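Long-range contact in cyclic nucleotide-binding domain (Methylobacillus flagellatus KT, PDB 3GYD), which binds cyclic AMP through a cyclic nucleotide-binding domain and may be related to the regulatory domains of voltage-gated potassium channels: residues 108-120 with 160-172. Residues are numbered along the deposited sequence; the frame is centred on the assembly and turned at random.
With CMP (adenosine-3',5'-cyclic-monophosphate), chain D.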
ATOM      1  N   VAL B 108      -3.852  -8.834 -15.183  1.00 22.85           N
ATOM      2  CA  VAL B 108      -4.344  -9.540 -13.978  1.00 22.22           C
ATOM      3  C   VAL B 108      -5.590 -10.378 -14.281  1.00 20.25           C
ATOM      4  O   VAL B 108      -6.270 -10.146 -15.264  1.00 21.43           O
ATOM      5  CB  VAL B 108      -4.618  -8.584 -12.793  1.00 22.01           C
ATOM      6  CG1 VAL B 108      -3.323  -7.806 -12.410  1.00 23.50           C
ATOM      7  CG2 VAL B 108      -5.819  -7.649 -13.098  1.00 20.88           C
ATOM      8  N   GLY B 109      -5.838 -11.381 -13.447  1.00 21.03           N
ATOM      9  CA  GLY B 109      -6.957 -12.293 -13.620  1.00 21.27           C
ATOM     10  C   GLY B 109      -7.721 -12.596 -12.330  1.00 21.58           C
ATOM     11  O   GLY B 109      -7.737 -11.785 -11.367  1.00 21.08           O
ATOM     12  N   ALA B 110      -8.382 -13.757 -12.322  1.00 19.99           N
ATOM     13  CA  ALA B 110      -9.234 -14.120 -11.198  1.00 19.16           C
ATOM     14  C   ALA B 110      -8.400 -14.056  -9.938  1.00 20.25           C
ATOM     15  O   ALA B 110      -7.238 -14.481  -9.928  1.00 20.18           O
ATOM     16  CB  ALA B 110      -9.847 -15.530 -11.371  1.00 19.74           C
ATOM     17  N   GLY B 111      -8.958 -13.453  -8.907  1.00 19.86           N
ATOM     18  CA  GLY B 111      -8.262 -13.290  -7.621  1.00 19.97           C
ATOM     19  C   GLY B 111      -7.655 -11.907  -7.416  1.00 20.11           C
ATOM     20  O   GLY B 111      -7.272 -11.555  -6.309  1.00 21.55           O
ATOM     21  N   ALA B 112      -7.536 -11.125  -8.490  1.00 19.84           N
ATOM     22  CA  ALA B 112      -6.871  -9.838  -8.428  1.00 18.88           C
ATOM     23  C   ALA B 112      -7.732  -8.824  -7.671  1.00 19.56           C
ATOM     24  O   ALA B 112      -8.967  -8.955  -7.576  1.00 19.57           O
ATOM     25  CB  ALA B 112      -6.542  -9.308  -9.837  1.00 18.88           C
ATOM     26  N   ILE B 113      -7.075  -7.827  -7.108  1.00 18.48           N
ATOM     27  CA  ILE B 113      -7.793  -6.663  -6.591  1.00 18.20           C
ATOM     28  C   ILE B 113      -7.358  -5.455  -7.396  1.00 17.81           C
ATOM     29  O   ILE B 113      -6.165  -5.244  -7.566  1.00 19.26           O
ATOM     30  CB  ILE B 113      -7.507  -6.441  -5.080  1.00 19.13           C
ATOM     31  CG1 ILE B 113      -7.992  -7.634  -4.255  1.00 19.44           C
ATOM     32  CG2 ILE B 113      -8.163  -5.173  -4.595  1.00 18.97           C
ATOM     33  CD1 ILE B 113      -7.312  -7.681  -2.885  1.00 19.61           C
ATOM     34  N   ILE B 114      -8.292  -4.654  -7.908  1.00 17.49           N
ATOM     35  CA  ILE B 114      -7.926  -3.429  -8.690  1.00 18.49           C
ATOM     36  C   ILE B 114      -8.749  -2.251  -8.209  1.00 17.83           C
ATOM     37  O   ILE B 114      -9.765  -2.455  -7.604  1.00 18.34           O
ATOM     38  CB  ILE B 114      -8.058  -3.588 -10.247  1.00 18.08           C
ATOM     39  CG1 ILE B 114      -9.491  -3.940 -10.681  1.00 19.83           C
ATOM     40  CG2 ILE B 114      -7.023  -4.623 -10.777  1.00 20.24           C
ATOM     41  CD1 ILE B 114      -9.742  -3.813 -12.213  1.00 18.11           C
ATOM     42  N   GLY B 115      -8.279  -1.031  -8.463  1.00 16.86           N
ATOM     43  CA  GLY B 115      -8.956   0.177  -8.032  1.00 16.89           C
ATOM     44  C   GLY B 115      -8.737   0.559  -6.574  1.00 16.44           C
ATOM     45  O   GLY B 115      -9.350   1.525  -6.080  1.00 17.42           O
ATOM     46  N   GLU B 116      -7.880  -0.183  -5.866  1.00 18.12           N
ATOM     47  CA  GLU B 116      -7.556   0.157  -4.488  1.00 18.16           C
ATOM     48  C   GLU B 116      -6.924   1.544  -4.284  1.00 18.19           C
ATOM     49  O   GLU B 116      -7.095   2.155  -3.230  1.00 19.90           O
ATOM     50  CB  GLU B 116      -6.647  -0.923  -3.879  1.00 18.74           C
ATOM     51  CG  GLU B 116      -5.209  -0.865  -4.286  1.00 19.35           C
ATOM     52  CD  GLU B 116      -4.926  -1.373  -5.684  1.00 20.46           C
ATOM     53  OE1 GLU B 116      -5.805  -1.971  -6.382  1.00 19.79           O
ATOM     54  OE2 GLU B 116      -3.773  -1.239  -6.056  1.00 24.64           O
HETATM   55  N   MSE B 117      -6.146   2.023  -5.250  1.00 19.50           N
HETATM   56  CA  MSE B 117      -5.378   3.243  -5.041  1.00 18.56           C
HETATM   57  C   MSE B 117      -6.253   4.488  -4.828  1.00 18.22           C
HETATM   58  O   MSE B 117      -6.093   5.170  -3.835  1.00 18.46           O
HETATM   59  CB  MSE B 117      -4.344   3.399  -6.122  1.00 19.20           C
HETATM   60  CG  MSE B 117      -3.305   2.319  -6.111  1.00 18.72           C
HETATM   61 SE   MSE B 117      -2.096   2.414  -7.656  0.75 19.75          SE
HETATM   62  CE  MSE B 117      -1.107   0.724  -7.405  1.00 21.67           C
ATOM     63  N   SER B 118      -7.174   4.782  -5.749  1.00 17.83           N
ATOM     64  CA  SER B 118      -8.048   5.948  -5.633  1.00 17.25           C
ATOM     65  C   SER B 118      -9.047   5.707  -4.468  1.00 16.33           C
ATOM     66  O   SER B 118      -9.453   6.653  -3.795  1.00 16.19           O
ATOM     67  CB  SER B 118      -8.808   6.162  -6.949  1.00 16.57           C
ATOM     68  OG  SER B 118      -7.919   6.486  -8.035  1.00 16.52           O
HETATM   69  N   MSE B 119      -9.459   4.455  -4.244  1.00 15.53           N
HETATM   70  CA  MSE B 119     -10.375   4.185  -3.118  1.00 17.32           C
HETATM   71  C   MSE B 119      -9.714   4.620  -1.806  1.00 17.69           C
HETATM   72  O   MSE B 119     -10.341   5.221  -0.923  1.00 17.73           O
HETATM   73  CB  MSE B 119     -10.789   2.708  -3.043  1.00 18.16           C
HETATM   74  CG  MSE B 119     -11.953   2.531  -2.147  1.00 20.99           C
HETATM   75 SE   MSE B 119     -11.389   1.934  -0.436  0.75 22.93          SE
HETATM   76  CE  MSE B 119     -11.911   0.291  -0.920  1.00 13.60           C
ATOM     77  N   ILE B 120      -8.434   4.332  -1.709  1.00 18.36           N
ATOM     78  CA  ILE B 120      -7.642   4.633  -0.505  1.00 18.84           C
ATOM     79  C   ILE B 120      -7.274   6.109  -0.379  1.00 18.69           C
ATOM     80  O   ILE B 120      -7.256   6.635   0.743  1.00 18.07           O
ATOM     81  CB  ILE B 120      -6.337   3.777  -0.516  1.00 19.83           C
ATOM     82  CG1 ILE B 120      -6.682   2.332  -0.211  1.00 22.04           C
ATOM     83  CG2 ILE B 120      -5.245   4.306   0.487  1.00 21.39           C
ATOM     84  CD1 ILE B 120      -5.575   1.372  -0.701  1.00 22.94           C
ATOM     85  N   LEU B 160      -7.316  -4.136   5.770  1.00 15.80           N
ATOM     86  CA  LEU B 160      -6.254  -3.136   5.454  1.00 16.65           C
ATOM     87  C   LEU B 160      -4.887  -3.790   5.302  1.00 17.26           C
ATOM     88  O   LEU B 160      -4.129  -3.409   4.382  1.00 18.58           O
ATOM     89  CB  LEU B 160      -6.200  -2.007   6.465  1.00 17.02           C
ATOM     90  CG  LEU B 160      -7.518  -1.222   6.637  1.00 18.27           C
ATOM     91  CD1 LEU B 160      -7.370  -0.103   7.725  1.00 17.05           C
ATOM     92  CD2 LEU B 160      -7.979  -0.638   5.288  1.00 16.87           C
ATOM     93  N   ILE B 161      -4.588  -4.783   6.139  0.50 17.65           N
ATOM     94  CA  ILE B 161      -3.348  -5.564   6.006  0.50 17.29           C
ATOM     95  C   ILE B 161      -3.324  -6.315   4.655  0.50 17.08           C
ATOM     96  O   ILE B 161      -2.260  -6.432   4.008  0.50 16.70           O
ATOM     97  CB  ILE B 161      -3.138  -6.572   7.167  0.50 17.81           C
ATOM     98  CG1 ILE B 161      -2.950  -5.853   8.518  0.50 18.25           C
ATOM     99  CG2 ILE B 161      -1.946  -7.500   6.875  0.50 18.74           C
ATOM    100  CD1 ILE B 161      -3.183  -6.753   9.729  0.50 18.37           C
ATOM    101  N   ARG B 162      -4.468  -6.844   4.233  1.00 17.43           N
ATOM    102  CA  ARG B 162      -4.564  -7.514   2.925  1.00 16.61           C
ATOM    103  C   ARG B 162      -4.261  -6.561   1.747  1.00 16.05           C
ATOM    104  O   ARG B 162      -3.554  -6.908   0.799  1.00 17.40           O
ATOM    105  CB  ARG B 162      -5.934  -8.189   2.783  1.00 17.24           C
ATOM    106  CG  ARG B 162      -6.183  -8.816   1.466  1.00 17.31           C
ATOM    107  CD  ARG B 162      -5.264 -10.033   1.266  1.00 19.09           C
ATOM    108  NE  ARG B 162      -5.419 -10.707  -0.021  1.00 20.42           N
ATOM    109  CZ  ARG B 162      -4.869 -10.317  -1.159  1.00 19.90           C
ATOM    110  NH1 ARG B 162      -4.081  -9.252  -1.223  1.00 20.08           N
ATOM    111  NH2 ARG B 162      -5.065 -11.043  -2.257  1.00 21.28           N
ATOM    112  N   LEU B 163      -4.797  -5.336   1.820  1.00 17.27           N
ATOM    113  CA  LEU B 163      -4.539  -4.324   0.830  1.00 18.08           C
ATOM    114  C   LEU B 163      -3.077  -3.798   0.875  1.00 16.93           C
ATOM    115  O   LEU B 163      -2.481  -3.548  -0.162  1.00 18.69           O
ATOM    116  CB  LEU B 163      -5.527  -3.166   0.990  1.00 17.88           C
ATOM    117  CG  LEU B 163      -7.013  -3.503   0.748  1.00 19.76           C
ATOM    118  CD1 LEU B 163      -7.869  -2.278   1.122  1.00 20.21           C
ATOM    119  CD2 LEU B 163      -7.265  -4.019  -0.715  1.00 20.59           C
ATOM    120  N   LEU B 164      -2.503  -3.698   2.074  1.00 16.74           N
ATOM    121  CA  LEU B 164      -1.091  -3.359   2.218  1.00 16.41           C
ATOM    122  C   LEU B 164      -0.197  -4.359   1.498  1.00 17.37           C
ATOM    123  O   LEU B 164       0.675  -3.969   0.747  1.00 17.29           O
ATOM    124  CB  LEU B 164      -0.693  -3.206   3.689  1.00 16.41           C
ATOM    125  CG  LEU B 164      -1.128  -1.916   4.386  1.00 16.08           C
ATOM    126  CD1 LEU B 164      -1.090  -2.087   5.935  1.00 15.32           C
ATOM    127  CD2 LEU B 164      -0.298  -0.747   3.975  1.00 17.28           C
ATOM    128  N   GLN B 165      -0.465  -5.631   1.706  1.00 16.64           N
ATOM    129  CA  GLN B 165       0.306  -6.713   1.104  1.00 17.23           C
ATOM    130  C   GLN B 165       0.087  -6.822  -0.403  1.00 17.60           C
ATOM    131  O   GLN B 165       1.004  -7.164  -1.157  1.00 16.87           O
ATOM    132  CB  GLN B 165      -0.014  -7.998   1.852  1.00 18.49           C
ATOM    133  CG  GLN B 165       0.542  -7.970   3.267  1.00 19.74           C
ATOM    134  CD  GLN B 165       0.127  -9.165   4.118  1.00 18.64           C
ATOM    135  OE1 GLN B 165      -0.715  -9.973   3.705  1.00 18.98           O
ATOM    136  NE2 GLN B 165       0.754  -9.302   5.306  1.00 17.92           N
ATOM    137  N   LEU B 166      -1.131  -6.506  -0.850  1.00 18.20           N
ATOM    138  CA  LEU B 166      -1.413  -6.379  -2.261  1.00 18.12           C
ATOM    139  C   LEU B 166      -0.481  -5.326  -2.831  1.00 17.99           C
ATOM    140  O   LEU B 166       0.162  -5.556  -3.838  1.00 17.49           O
ATOM    141  CB  LEU B 166      -2.869  -5.937  -2.486  1.00 18.23           C
ATOM    142  CG  LEU B 166      -3.209  -5.491  -3.916  1.00 18.63           C
ATOM    143  CD1 LEU B 166      -3.261  -6.724  -4.904  1.00 19.16           C
ATOM    144  CD2 LEU B 166      -4.543  -4.671  -3.852  1.00 19.59           C
ATOM    145  N   LEU B 167      -0.401  -4.161  -2.176  1.00 17.39           N
ATOM    146  CA  LEU B 167       0.409  -3.065  -2.731  1.00 17.58           C
ATOM    147  C   LEU B 167       1.928  -3.342  -2.692  1.00 17.59           C
ATOM    148  O   LEU B 167       2.674  -3.027  -3.655  1.00 16.48           O
ATOM    149  CB  LEU B 167       0.071  -1.734  -2.032  1.00 19.87           C
ATOM    150  CG  LEU B 167      -1.255  -1.129  -2.468  1.00 21.13           C
ATOM    151  CD1 LEU B 167      -1.735  -0.058  -1.434  1.00 20.54           C
ATOM    152  CD2 LEU B 167      -1.106  -0.482  -3.888  1.00 21.04           C
ATOM    153  N   THR B 168       2.419  -3.918  -1.601  1.00 17.46           N
ATOM    154  CA  THR B 168       3.861  -4.167  -1.509  1.00 16.05           C
ATOM    155  C   THR B 168       4.272  -5.220  -2.554  1.00 18.06           C
ATOM    156  O   THR B 168       5.278  -5.070  -3.253  1.00 16.80           O
ATOM    157  CB  THR B 168       4.302  -4.575  -0.059  1.00 15.54           C
ATOM    158  OG1 THR B 168       3.683  -5.813   0.295  1.00 16.37           O
ATOM    159  CG2 THR B 168       3.928  -3.468   1.018  1.00 15.81           C
ATOM    160  N   ALA B 169       3.487  -6.282  -2.682  1.00 16.60           N
ATOM    161  CA  ALA B 169       3.759  -7.298  -3.696  1.00 18.45           C
ATOM    162  C   ALA B 169       3.757  -6.711  -5.123  1.00 18.50           C
ATOM    163  O   ALA B 169       4.630  -7.044  -5.949  1.00 17.99           O
ATOM    164  CB  ALA B 169       2.781  -8.462  -3.578  1.00 18.55           C
ATOM    165  N   ARG B 170       2.788  -5.832  -5.380  1.00 20.99           N
ATOM    166  CA  ARG B 170       2.613  -5.186  -6.667  1.00 21.72           C
ATOM    167  C   ARG B 170       3.795  -4.260  -6.935  1.00 21.30           C
ATOM    168  O   ARG B 170       4.326  -4.217  -8.046  1.00 17.63           O
ATOM    169  CB  ARG B 170       1.281  -4.412  -6.661  1.00 22.06           C
ATOM    170  CG  ARG B 170       0.775  -3.891  -8.014  1.00 23.29           C
ATOM    171  CD  ARG B 170      -0.740  -3.657  -7.868  1.00 23.35           C
ATOM    172  NE  ARG B 170      -1.537  -4.866  -8.162  1.00 23.89           N
ATOM    173  CZ  ARG B 170      -2.868  -4.922  -8.060  1.00 24.55           C
ATOM    174  NH1 ARG B 170      -3.546  -3.886  -7.586  1.00 23.04           N
ATOM    175  NH2 ARG B 170      -3.518  -6.026  -8.359  1.00 24.87           N
ATOM    176  N   PHE B 171       4.242  -3.576  -5.894  1.00 19.96           N
ATOM    177  CA  PHE B 171       5.359  -2.642  -6.027  1.00 22.05           C
ATOM    178  C   PHE B 171       6.636  -3.438  -6.340  1.00 21.01           C
ATOM    179  O   PHE B 171       7.389  -3.061  -7.240  1.00 22.50           O
ATOM    180  CB  PHE B 171       5.535  -1.782  -4.754  1.00 24.11           C
ATOM    181  CG  PHE B 171       6.365  -0.525  -4.967  1.00 24.36           C
ATOM    182  CD1 PHE B 171       7.727  -0.564  -4.921  1.00 27.13           C
ATOM    183  CD2 PHE B 171       5.769   0.690  -5.201  1.00 26.14           C
ATOM    184  CE1 PHE B 171       8.482   0.597  -5.132  1.00 26.65           C
ATOM    185  CE2 PHE B 171       6.497   1.837  -5.411  1.00 26.07           C
ATOM    186  CZ  PHE B 171       7.846   1.798  -5.366  1.00 25.85           C
ATOM    187  N   ARG B 172       6.877  -4.528  -5.606  1.00 20.05           N
ATOM    188  CA  ARG B 172       8.080  -5.351  -5.821  1.00 22.37           C
ATOM    189  C   ARG B 172       8.095  -5.988  -7.211  1.00 22.98           C
ATOM    190  O   ARG B 172       9.151  -6.008  -7.876  1.00 21.67           O
ATOM    191  CB  ARG B 172       8.230  -6.482  -4.770  1.00 22.93           C
ATOM    192  CG  ARG B 172       8.505  -6.029  -3.346  1.00 24.10           C
ATOM    193  CD  ARG B 172       8.468  -7.235  -2.373  1.00 24.23           C
ATOM    194  NE  ARG B 172       8.397  -6.917  -0.957  1.00 23.23           N
ATOM    195  CZ  ARG B 172       9.455  -6.617  -0.205  1.00 26.07           C
ATOM    196  NH1 ARG B 172      10.670  -6.537  -0.737  1.00 26.69           N
ATOM    197  NH2 ARG B 172       9.307  -6.392   1.100  1.00 26.64           N
TER
HETATM  198  P   CMP D 300      -6.473   2.912  -9.161  1.00 17.42           P
HETATM  199  O1P CMP D 300      -7.591   3.335  -8.270  1.00 16.64           O
HETATM  200  O2P CMP D 300      -5.361   3.927  -9.426  1.00 18.04           O
HETATM  201  O5' CMP D 300      -7.122   2.629 -10.654  1.00 18.33           O
HETATM  202  C5' CMP D 300      -6.346   1.971 -11.656  1.00 17.14           C
HETATM  203  C4' CMP D 300      -5.805   0.689 -11.040  1.00 16.38           C
HETATM  204  O4' CMP D 300      -4.835   0.016 -11.797  1.00 17.47           O
HETATM  205  C3' CMP D 300      -5.018   0.900  -9.743  1.00 17.23           C
HETATM  206  O3' CMP D 300      -5.914   1.453  -8.795  1.00 17.95           O
HETATM  207  C2' CMP D 300      -4.503  -0.506  -9.497  1.00 17.63           C
HETATM  208  O2' CMP D 300      -5.516  -1.323  -8.881  1.00 17.03           O
HETATM  209  C1' CMP D 300      -4.273  -0.988 -10.943  1.00 19.75           C
HETATM  210  N9  CMP D 300      -2.833  -1.042 -11.177  1.00 20.06           N
HETATM  211  C8  CMP D 300      -2.046   0.028 -11.323  1.00 20.70           C
HETATM  212  N7  CMP D 300      -0.767  -0.352 -11.477  1.00 21.66           N
HETATM  213  C5  CMP D 300      -0.734  -1.690 -11.448  1.00 21.24           C
HETATM  214  C6  CMP D 300       0.271  -2.746 -11.542  1.00 22.39           C
HETATM  215  N6  CMP D 300       1.576  -2.441 -11.748  1.00 22.42           N
HETATM  216  N1  CMP D 300      -0.142  -4.010 -11.435  1.00 21.51           N
HETATM  217  C2  CMP D 300      -1.441  -4.374 -11.237  1.00 21.40           C
HETATM  218  N3  CMP D 300      -2.408  -3.453 -11.131  1.00 20.40           N
HETATM  219  C4  CMP D 300      -2.121  -2.149 -11.245  1.00 20.47           C
HETATM  220  O   HOH W   1      -5.007 -10.108  -4.947  1.00 27.63           O
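The guanidinium of Arg170 meets Ile113 and Glu116 at its edge and is covered on both faces: CD1 of Leu166 lies 3.5 Å above one face, toward the rim, and N3 of the cyclic AMP adenine lies over the centre of the opposite face. The carbonyl O of Ile113, in the guanidinium plane, is gripped end-on by two nitrogens, 2.9 Å from Arg170 NH2 and 3.0 Å from Arg170 NH1; this fork fixes the rotation of the group. With CG anti to the backbone N (chi1 -168°), the extended start of the arginine carries CG and CD against the N1-C2 edge of the adenine, and the turn at chi3 then brings the guanidinium round to Ile113 O. A second guanidinium, of Arg162, takes CD1 of Ile113 over one face; its NE is held by Ile40 O, and a water joins its NH2 to Gly111 O.

Glu116 completes the polar centre. Its OE2 forms a salt bridge with Arg170 NH1 at 3.1 Å, but the hydrogen bond within it is weak, with an N-H...O angle of 131°. Carboxylate and guanidinium are not coplanar, their planes standing 46° apart. Its OE1 instead accepts from the ribose O2' of cyclic AMP at 2.6 Å. Around this, CD2 of Leu166 packs against CB and CG2 of Ile113, and Leu167 touches CE of Met117, a selenomethionine, through CD2 and meets Ile120 tip to tip through CD1. Met117 also packs on Phe171 of the second subunit.

Helix 116-121 and the Gly115 turn before it are part of the phosphate-binding cassette, here packed against helix 153-178, with Ser118 N bonded to the phosphate. Because Arg170 lies against the adenine, bonds the Ile113 carbonyl and pairs with the carboxylate that takes the ribose O2', nucleotide binding is probably coupled to the placement of that helix.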